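Local coordinates for protein chitinase (Chromobacterium violaceum, PDB 4TXG) that probably binds chitin and hydrolyses its glycosidic bonds, as a glycoside hydrolase family 18 chitinase with added carbohydrate-binding and C-terminal modules, at residues L199-T204 / T248-G253; D496-I501 / V575-E580; A655-G660 / Y769-N774; F661-F666 / L755-Y760. All blocks are in the same frame, centred on the assembly; numbering follows the deposited sequence.

Contact 1. Residues L199-T204 / T248-G253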
# COMPACT_ATOMS: atom_id res chain seq x y z
N LEU A 199 -0.35 4.85 -20.27
CA LEU A 199 -1.08 3.82 -19.55
C LEU A 199 -1.72 2.85 -20.56
O LEU A 199 -2.39 3.29 -21.50
CB LEU A 199 -2.14 4.50 -18.66
CG LEU A 199 -2.88 3.67 -17.61
CD1 LEU A 199 -3.45 4.59 -16.55
CD2 LEU A 199 -3.99 2.84 -18.25
N SER A 200 -1.53 1.55 -20.39
CA SER A 200 -2.04 0.59 -21.38
C SER A 200 -2.53 -0.72 -20.76
O SER A 200 -1.94 -1.21 -19.81
CB SER A 200 -0.94 0.27 -22.41
OG SER A 200 -1.39 -0.70 -23.36
N VAL A 201 -3.60 -1.27 -21.33
CA VAL A 201 -3.99 -2.64 -21.03
C VAL A 201 -4.03 -3.44 -22.34
O VAL A 201 -4.73 -4.45 -22.43
CB VAL A 201 -5.38 -2.73 -20.32
CG1 VAL A 201 -5.31 -2.17 -18.89
CG2 VAL A 201 -6.45 -2.02 -21.14
N ASN A 202 -3.27 -2.99 -23.34
CA ASN A 202 -3.29 -3.60 -24.67
C ASN A 202 -4.71 -3.68 -25.20
O ASN A 202 -5.12 -4.70 -25.75
CB ASN A 202 -2.68 -5.00 -24.66
CG ASN A 202 -1.17 -4.97 -24.66
OD1 ASN A 202 -0.55 -4.75 -25.70
ND2 ASN A 202 -0.58 -5.18 -23.50
N GLU A 203 -5.46 -2.60 -25.00
CA GLU A 203 -6.86 -2.52 -25.42
C GLU A 203 -7.05 -2.79 -26.92
O GLU A 203 -8.14 -3.19 -27.33
CB GLU A 203 -7.44 -1.16 -25.04
CG GLU A 203 -6.55 0.04 -25.39
CD GLU A 203 -5.75 0.59 -24.19
OE1 GLU A 203 -4.88 -0.13 -23.64
OE2 GLU A 203 -6.00 1.75 -23.79
N THR A 204 -6.02 -2.58 -27.73
CA THR A 204 -6.14 -2.80 -29.17
C THR A 204 -5.74 -4.21 -29.61
O THR A 204 -5.87 -4.55 -30.79
CB THR A 204 -5.29 -1.79 -29.97
OG1 THR A 204 -3.91 -2.00 -29.69
CG2 THR A 204 -5.68 -0.36 -29.61
N THR A 248 -14.52 2.16 -9.33
CA THR A 248 -13.49 1.34 -9.96
C THR A 248 -12.25 2.17 -10.27
O THR A 248 -12.34 3.33 -10.69
CB THR A 248 -13.99 0.65 -11.26
OG1 THR A 248 -14.49 1.63 -12.18
CG2 THR A 248 -15.09 -0.35 -10.92
N LEU A 249 -11.08 1.58 -10.03
CA LEU A 249 -9.82 2.25 -10.32
C LEU A 249 -8.93 1.32 -11.14
O LEU A 249 -8.97 0.10 -10.96
CB LEU A 249 -9.09 2.66 -9.02
CG LEU A 249 -9.81 3.74 -8.19
CD1 LEU A 249 -10.72 3.11 -7.15
CD2 LEU A 249 -8.80 4.67 -7.53
N ILE A 250 -8.16 1.90 -12.04
CA ILE A 250 -7.21 1.12 -12.83
C ILE A 250 -5.85 1.09 -12.11
O ILE A 250 -5.26 2.14 -11.83
CB ILE A 250 -7.10 1.67 -14.28
CG1 ILE A 250 -6.11 0.83 -15.10
CG2 ILE A 250 -6.76 3.18 -14.31
CD1 ILE A 250 -6.52 -0.65 -15.26
N SER A 251 -5.38 -0.10 -11.76
CA SER A 251 -4.08 -0.22 -11.11
C SER A 251 -2.99 -0.39 -12.16
O SER A 251 -3.13 -1.16 -13.10
CB SER A 251 -4.04 -1.39 -10.13
OG SER A 251 -5.02 -1.24 -9.14
N VAL A 252 -1.90 0.35 -11.98
CA VAL A 252 -0.83 0.38 -12.97
C VAL A 252 0.47 -0.11 -12.34
O VAL A 252 0.90 0.43 -11.33
CB VAL A 252 -0.62 1.80 -13.54
CG1 VAL A 252 0.36 1.77 -14.73
CG2 VAL A 252 -1.96 2.42 -13.94
N GLY A 253 1.08 -1.14 -12.93
CA GLY A 253 2.35 -1.64 -12.43
C GLY A 253 2.27 -3.04 -11.83
O GLY A 253 1.98 -4.01 -12.52

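Contact 2. Residues D496-I501 / V575-E580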
# COMPACT_ATOMS: atom_id res chain seq x y z
N ASP A 496 13.16 -22.55 0.85
CA ASP A 496 12.69 -23.75 0.16
C ASP A 496 11.17 -23.67 0.02
O ASP A 496 10.45 -24.11 0.91
CB ASP A 496 13.11 -25.01 0.93
CG ASP A 496 13.17 -26.25 0.05
OD1 ASP A 496 12.81 -26.18 -1.14
OD2 ASP A 496 13.58 -27.31 0.57
N GLY A 497 10.70 -23.09 -1.08
CA GLY A 497 9.27 -22.87 -1.27
C GLY A 497 8.48 -24.15 -1.35
O GLY A 497 8.94 -25.14 -1.91
N ALA A 498 7.27 -24.15 -0.80
CA ALA A 498 6.42 -25.34 -0.86
C ALA A 498 5.96 -25.54 -2.29
O ALA A 498 5.85 -24.59 -3.07
CB ALA A 498 5.24 -25.21 0.09
N VAL A 499 5.69 -26.80 -2.65
CA VAL A 499 5.45 -27.15 -4.05
C VAL A 499 4.22 -28.02 -4.22
O VAL A 499 3.63 -28.49 -3.25
CB VAL A 499 6.68 -27.90 -4.66
CG1 VAL A 499 7.93 -26.99 -4.70
CG2 VAL A 499 6.96 -29.19 -3.89
N GLY A 500 3.83 -28.23 -5.48
CA GLY A 500 2.78 -29.19 -5.81
C GLY A 500 1.43 -28.82 -5.24
O GLY A 500 0.91 -27.73 -5.50
N ILE A 501 0.86 -29.72 -4.44
CA ILE A 501 -0.46 -29.49 -3.85
C ILE A 501 -0.41 -28.33 -2.85
O ILE A 501 -1.44 -27.76 -2.49
CB ILE A 501 -1.00 -30.77 -3.15
CG1 ILE A 501 -2.50 -30.65 -2.87
CG2 ILE A 501 -0.19 -31.07 -1.89
CD1 ILE A 501 -3.15 -31.94 -2.39
N VAL A 575 6.02 -28.73 6.41
CA VAL A 575 5.50 -27.64 5.58
C VAL A 575 4.73 -26.62 6.43
O VAL A 575 3.86 -26.99 7.22
CB VAL A 575 4.58 -28.17 4.45
CG1 VAL A 575 3.73 -27.03 3.83
CG2 VAL A 575 5.40 -28.87 3.38
N PHE A 576 5.09 -25.35 6.27
CA PHE A 576 4.45 -24.22 6.93
C PHE A 576 3.76 -23.39 5.86
O PHE A 576 4.42 -22.88 4.96
CB PHE A 576 5.51 -23.38 7.68
CG PHE A 576 4.97 -22.14 8.37
CD1 PHE A 576 4.67 -20.98 7.66
CD2 PHE A 576 4.86 -22.12 9.76
CE1 PHE A 576 4.21 -19.84 8.32
CE2 PHE A 576 4.42 -20.97 10.42
CZ PHE A 576 4.09 -19.85 9.70
N LEU A 577 2.44 -23.23 5.96
CA LEU A 577 1.71 -22.37 5.03
C LEU A 577 1.07 -21.23 5.80
O LEU A 577 0.23 -21.47 6.66
CB LEU A 577 0.62 -23.15 4.27
CG LEU A 577 1.11 -24.27 3.36
CD1 LEU A 577 -0.06 -25.05 2.80
CD2 LEU A 577 1.95 -23.70 2.23
N SER A 578 1.49 -20.00 5.52
CA SER A 578 0.87 -18.86 6.18
C SER A 578 -0.50 -18.57 5.59
O SER A 578 -0.63 -18.42 4.38
CB SER A 578 1.76 -17.61 6.06
OG SER A 578 1.07 -16.48 6.55
N THR A 579 -1.51 -18.50 6.44
CA THR A 579 -2.87 -18.31 5.96
C THR A 579 -3.51 -17.03 6.51
O THR A 579 -2.90 -16.29 7.28
CB THR A 579 -3.77 -19.53 6.32
OG1 THR A 579 -3.78 -19.71 7.74
CG2 THR A 579 -3.24 -20.80 5.66
N GLU A 580 -4.73 -16.77 6.07
CA GLU A 580 -5.51 -15.64 6.55
C GLU A 580 -6.95 -16.13 6.55
O GLU A 580 -7.44 -16.59 5.52
CB GLU A 580 -5.33 -14.42 5.64
CG GLU A 580 -6.01 -13.14 6.13
CD GLU A 580 -5.18 -12.39 7.17
OE1 GLU A 580 -4.87 -12.96 8.23
OE2 GLU A 580 -4.82 -11.22 6.92

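Contact 3. Residues A655-G660 / Y769-N774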
# COMPACT_ATOMS: atom_id res chain seq x y z
N ALA A 655 -4.72 30.96 15.04
CA ALA A 655 -3.97 31.80 14.12
C ALA A 655 -2.82 31.02 13.50
O ALA A 655 -2.37 30.00 14.04
CB ALA A 655 -3.44 33.04 14.83
N ALA A 656 -2.33 31.49 12.36
CA ALA A 656 -1.24 30.80 11.69
C ALA A 656 -0.10 31.75 11.37
O ALA A 656 -0.24 32.97 11.46
CB ALA A 656 -1.75 30.15 10.40
N ILE A 657 1.05 31.18 11.02
CA ILE A 657 2.19 31.97 10.54
C ILE A 657 2.80 31.21 9.38
O ILE A 657 2.78 29.98 9.36
CB ILE A 657 3.22 32.22 11.67
CG1 ILE A 657 4.31 33.20 11.20
CG2 ILE A 657 3.80 30.91 12.19
CD1 ILE A 657 5.27 33.65 12.31
N ASP A 658 3.34 31.92 8.39
CA ASP A 658 3.90 31.23 7.23
C ASP A 658 5.36 30.86 7.46
O ASP A 658 6.28 31.57 7.04
CB ASP A 658 3.79 32.08 5.97
CG ASP A 658 3.88 31.25 4.70
OD1 ASP A 658 4.26 30.06 4.78
OD2 ASP A 658 3.56 31.80 3.62
N VAL A 659 5.55 29.75 8.17
CA VAL A 659 6.87 29.17 8.38
C VAL A 659 6.84 27.80 7.72
O VAL A 659 5.89 27.03 7.91
CB VAL A 659 7.22 29.07 9.87
CG1 VAL A 659 8.53 28.31 10.08
CG2 VAL A 659 7.31 30.47 10.47
N GLY A 660 7.86 27.51 6.92
CA GLY A 660 7.92 26.25 6.19
C GLY A 660 8.91 25.28 6.81
O GLY A 660 9.95 25.69 7.34
N TYR A 769 2.56 20.99 12.63
CA TYR A 769 3.55 21.95 13.10
C TYR A 769 2.94 23.08 13.89
O TYR A 769 1.85 23.57 13.55
CB TYR A 769 4.33 22.53 11.91
CG TYR A 769 5.18 21.53 11.17
CD1 TYR A 769 4.66 20.80 10.10
CD2 TYR A 769 6.51 21.35 11.51
CE1 TYR A 769 5.45 19.88 9.43
CE2 TYR A 769 7.30 20.44 10.85
CZ TYR A 769 6.77 19.71 9.80
OH TYR A 769 7.56 18.81 9.13
N THR A 770 3.62 23.51 14.94
CA THR A 770 3.26 24.78 15.58
C THR A 770 4.49 25.64 15.80
O THR A 770 5.62 25.13 15.93
CB THR A 770 2.55 24.59 16.94
OG1 THR A 770 3.35 23.78 17.81
CG2 THR A 770 1.18 23.95 16.75
N VAL A 771 4.27 26.94 15.84
CA VAL A 771 5.32 27.90 16.13
C VAL A 771 4.95 28.65 17.40
O VAL A 771 3.89 29.29 17.45
CB VAL A 771 5.54 28.88 14.96
CG1 VAL A 771 6.62 29.91 15.31
CG2 VAL A 771 5.91 28.11 13.69
N GLY A 772 5.79 28.55 18.42
CA GLY A 772 5.55 29.23 19.68
C GLY A 772 6.33 30.52 19.70
O GLY A 772 7.55 30.53 19.82
N LEU A 773 5.60 31.63 19.58
CA LEU A 773 6.21 32.93 19.33
C LEU A 773 5.67 33.97 20.30
O LEU A 773 4.48 34.27 20.29
CB LEU A 773 5.93 33.34 17.89
CG LEU A 773 6.26 34.75 17.43
CD1 LEU A 773 7.74 35.03 17.61
CD2 LEU A 773 5.84 34.93 15.98
N ASN A 774 6.56 34.53 21.12
CA ASN A 774 6.18 35.54 22.11
C ASN A 774 4.92 35.20 22.91
O ASN A 774 4.02 36.03 23.05
CB ASN A 774 6.00 36.90 21.44
CG ASN A 774 7.29 37.43 20.86
OD1 ASN A 774 7.31 38.06 19.80
ND2 ASN A 774 8.40 37.18 21.56

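Contact 4. Residues F661-F666 / L755-Y760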
# COMPACT_ATOMS: atom_id res chain seq x y z
N PHE A 661 8.59 23.99 6.74
CA PHE A 661 9.45 22.94 7.28
C PHE A 661 9.63 21.83 6.26
O PHE A 661 8.66 21.39 5.64
CB PHE A 661 8.84 22.30 8.54
CG PHE A 661 8.73 23.23 9.71
CD1 PHE A 661 7.68 24.14 9.80
CD2 PHE A 661 9.63 23.15 10.76
CE1 PHE A 661 7.56 24.97 10.89
CE2 PHE A 661 9.52 23.99 11.86
CZ PHE A 661 8.48 24.90 11.92
N SER A 662 10.86 21.33 6.11
CA SER A 662 11.06 20.13 5.30
C SER A 662 12.32 19.37 5.67
O SER A 662 13.34 19.97 6.01
CB SER A 662 11.08 20.48 3.81
OG SER A 662 12.07 21.45 3.53
N LEU A 663 12.24 18.04 5.60
CA LEU A 663 13.41 17.18 5.74
C LEU A 663 13.95 16.86 4.37
O LEU A 663 13.18 16.53 3.46
CB LEU A 663 13.05 15.88 6.48
CG LEU A 663 12.60 16.00 7.93
CD1 LEU A 663 12.21 14.64 8.50
CD2 LEU A 663 13.73 16.63 8.75
N GLY A 664 15.27 16.94 4.20
CA GLY A 664 15.89 16.66 2.92
C GLY A 664 17.35 16.29 3.09
O GLY A 664 17.81 16.06 4.21
N GLY A 665 18.09 16.21 1.99
CA GLY A 665 19.48 15.81 2.06
C GLY A 665 19.66 14.37 2.53
O GLY A 665 20.60 14.05 3.26
N PHE A 666 18.74 13.50 2.11
CA PHE A 666 18.86 12.07 2.42
C PHE A 666 19.97 11.44 1.59
O PHE A 666 20.14 11.76 0.41
CB PHE A 666 17.54 11.34 2.13
CG PHE A 666 16.46 11.60 3.14
CD1 PHE A 666 16.33 10.78 4.26
CD2 PHE A 666 15.56 12.64 2.97
CE1 PHE A 666 15.32 11.00 5.19
CE2 PHE A 666 14.54 12.86 3.90
CZ PHE A 666 14.43 12.04 5.02
N LEU A 755 19.19 22.30 10.43
CA LEU A 755 19.81 21.47 11.46
C LEU A 755 19.74 20.02 11.03
O LEU A 755 18.80 19.60 10.36
CB LEU A 755 19.12 21.66 12.81
CG LEU A 755 17.60 21.51 12.88
CD1 LEU A 755 17.20 20.95 14.23
CD2 LEU A 755 16.93 22.85 12.64
N ASP A 756 20.76 19.26 11.43
CA ASP A 756 20.78 17.84 11.13
C ASP A 756 20.05 17.09 12.23
O ASP A 756 20.30 17.30 13.40
CB ASP A 756 22.22 17.34 11.01
CG ASP A 756 22.98 18.04 9.90
OD1 ASP A 756 22.48 18.04 8.75
OD2 ASP A 756 24.06 18.60 10.18
N VAL A 757 19.12 16.22 11.84
CA VAL A 757 18.39 15.44 12.83
C VAL A 757 18.77 13.99 12.65
O VAL A 757 19.33 13.62 11.63
CB VAL A 757 16.87 15.61 12.70
CG1 VAL A 757 16.52 17.10 12.81
CG2 VAL A 757 16.36 15.05 11.39
N VAL A 758 18.50 13.16 13.65
CA VAL A 758 18.78 11.73 13.54
C VAL A 758 17.64 10.95 14.16
O VAL A 758 17.20 11.26 15.27
CB VAL A 758 20.10 11.33 14.23
CG1 VAL A 758 20.31 9.82 14.14
CG2 VAL A 758 21.25 12.01 13.60
N TYR A 759 17.15 9.95 13.43
CA TYR A 759 16.19 9.00 13.99
C TYR A 759 16.46 7.62 13.38
O TYR A 759 17.27 7.50 12.46
CB TYR A 759 14.75 9.46 13.75
CG TYR A 759 14.41 9.83 12.32
CD1 TYR A 759 14.67 11.11 11.83
CD2 TYR A 759 13.82 8.91 11.47
CE1 TYR A 759 14.36 11.45 10.52
CE2 TYR A 759 13.51 9.25 10.16
CZ TYR A 759 13.78 10.52 9.69
OH TYR A 759 13.46 10.84 8.39
N TYR A 760 15.80 6.58 13.88
CA TYR A 760 16.30 5.23 13.66
C TYR A 760 15.44 4.29 12.83
O TYR A 760 15.94 3.26 12.37
CB TYR A 760 16.62 4.58 15.00
CG TYR A 760 17.84 5.22 15.59
CD1 TYR A 760 19.10 4.86 15.14
CD2 TYR A 760 17.73 6.24 16.53
CE1 TYR A 760 20.23 5.47 15.64
CE2 TYR A 760 18.87 6.86 17.03
CZ TYR A 760 20.11 6.46 16.58
OH TYR A 760 21.26 7.05 17.07

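Contact 1. Residues L199-T204 / T248-G253
Val201, which meets Ile250 across the contact, has its backbone N bound to Glu203 OE1 at 2.9 Å. The N-H reaches OE1 nearly along the C-O bond of the carboxylate. One residue on, Asn202 N donates to Ser200 OG at 3.0 Å, which makes an ST turn. Both bonds lie where the chain leaves strand 199-200 and turns. Between the segments the contact itself is purely apolar. CG of Leu199 lies anti to the backbone N (chi1 -169°), and from there CD1 reaches Val252 CG2 at 3.7 Å. The same methyl lies 4.2 Å from Ile250 CG2, so one branch of Leu199 spans two residues of the strand. Val201 and Ile250 approach tip to tip, with CG1 of Val201 4.1 Å from CD1 of Ile250. On the far face of strand 247-253, Ser251 bonds through OG to Asp310, within the DxxDxDxE signature of the family. Ser251 itself belongs to the SxGG sequence. Strands 199-200 and 247-253 both pair with strand 185-193, the first antiparallel and the second parallel. Helix 287-304 packs on Leu199 through Phe293 and Phe300, and Val309 of strand 308-312 touches Ile250 and Val252.

Contact 2. Residues D496-I501 / V575-E580
Two torsions bring Val575 and Leu577 up to Ala498. In Val575, CG1 lies anti to the backbone N (chi1 164°). In Leu577, CG sits beside the backbone N (chi1 -63°), which carries the end of the side chain nearer the loop than its CB direction alone would. The methyl of Ala498 points at the strand and meets both residues. Its CB lies 4.2 Å from Leu577 CD2 and 4.4 Å from Val575 CG1. The two partner methyls also pack on each other, with Val575 CG1 4.1 Å from Leu577 CD2. Ala498 thus rests on a pair formed by residues two apart in the strand. The contact is small, entirely apolar and buried. Phe576, between Val575 and Leu577 in the strand, sends its ring away from the loop and stacks it on Trp567. The segments belong to the part of the chain between barrel strands 457-462 and 599-603, consistent with the alpha+beta insertion of chitinase A-like family 18 enzymes. Strand 575-578 lies between strands 466-468 and 565-570 in an antiparallel sheet. Backbone bonds tie Ala498 to Gly467 of strand 466-468 and to Gly517 and Gly518. Leu528 of helix 522-530 packs on Leu577.

Contact 3. Residues A655-G660 / Y769-N774
This is apolar packing inside the C-terminal beta domain, where Ile657 and Val659 face Val771 and Leu773. Segment 655-660 bridges two sheets. Strand 656-657 is an outer strand of the sheet that also holds strand 767-773, with strand 776-780 between them. Strand 659-664 is an outer strand of the second sheet. Asp658 marks the change of sheet. It is the centre of an inverse gamma turn with a weak bond from Val659 N to Ile657 O, and its OD1 forms a salt bridge with Arg684. Ile657 and Val659, on either side of the turn, both point toward strand 767-773. Ile657 contributes two branches. Its CG2 lies 3.8 Å from Val771 CG2, and the two side chains cross at about a right angle. The longer branch is extended (chi2 173°), and CD1 at its end meets Leu773 CD2 at 3.9 Å, again crosswise. Val771 CG2 lies beside its own backbone N and also approaches Val659 CB at 4.2 Å. One methyl of Val771 therefore touches a residue on each side of the turn. Phe695 of strand 694-700 packs on Val771, and Leu790 on Leu773. All four touching residues are buried. A first strand that passes from one sheet to the other, with an apolar interior between them, is a feature of many immunoglobulin-like beta sandwiches, and the geometry here is consistent with that architecture.

Contact 4. Residues F661-F666 / L755-Y760
Leu663 carries its CB toward the segment 755-760 and makes its contacts at the end of the side chain. CB and CG have no close partner there. CG sits beside the backbone N (chi1 -64°), and beyond it the side chain forks. CD2 goes to Val757 and lies 4.0 Å from its CG2, the two side chains crossing at about a right angle. CD1 goes to Tyr759 and lies 4.0 Å from OH and 4.3 Å from CE1. Leu663 and Tyr759 come from opposite directions, and the methyl approaches the ring obliquely. The tyrosine oxygen also meets Phe666. It lies in the plane of the phenylalanine ring, at the edge, 3.7 Å from both CE1 and CZ. The oxygen packs against the CE1-CZ edge by van der Waals contact. Gly665, with positive phi, turns the chain just before Phe666, and the ring of Phe666 ends nearer Tyr759 than its CB direction alone suggests. The contact is only partly buried. Strands 659-664 and 752-758 flank strand 678-683, each antiparallel to it, so the contact spans a strand. Leu679 of that middle strand packs against Leu663, while Pro677 touches Phe666. Tyr759, just past strand 752-758, is packed by Ile675. The next residue, Tyr760, bonds through O to Arg378, which follows helix 374-377 in the glycoside hydrolase family 18 region.

The contacts follow the chain in two groups. Contacts 1 and 2 lie in the glycoside hydrolase family 18 region, with centres about 31 Å apart. Contact 1 belongs to the barrel sheet, and contact 2 to the small antiparallel sheet inserted between barrel strands 457-462 and 599-603. Contacts 3 and 4 lie in the C-terminal beta domain, with centres about 20 Å apart. They share strand 659-664, and contact 4 is nested within the loop that contact 3 closes. Phe661 and Tyr769 join them by ring stacking. Contacts 2 and 3 are about 55 Å apart between centres, on opposite sides of the chain's centre. The beta domain reaches the family 18 region through the bond from Tyr760 to Arg378.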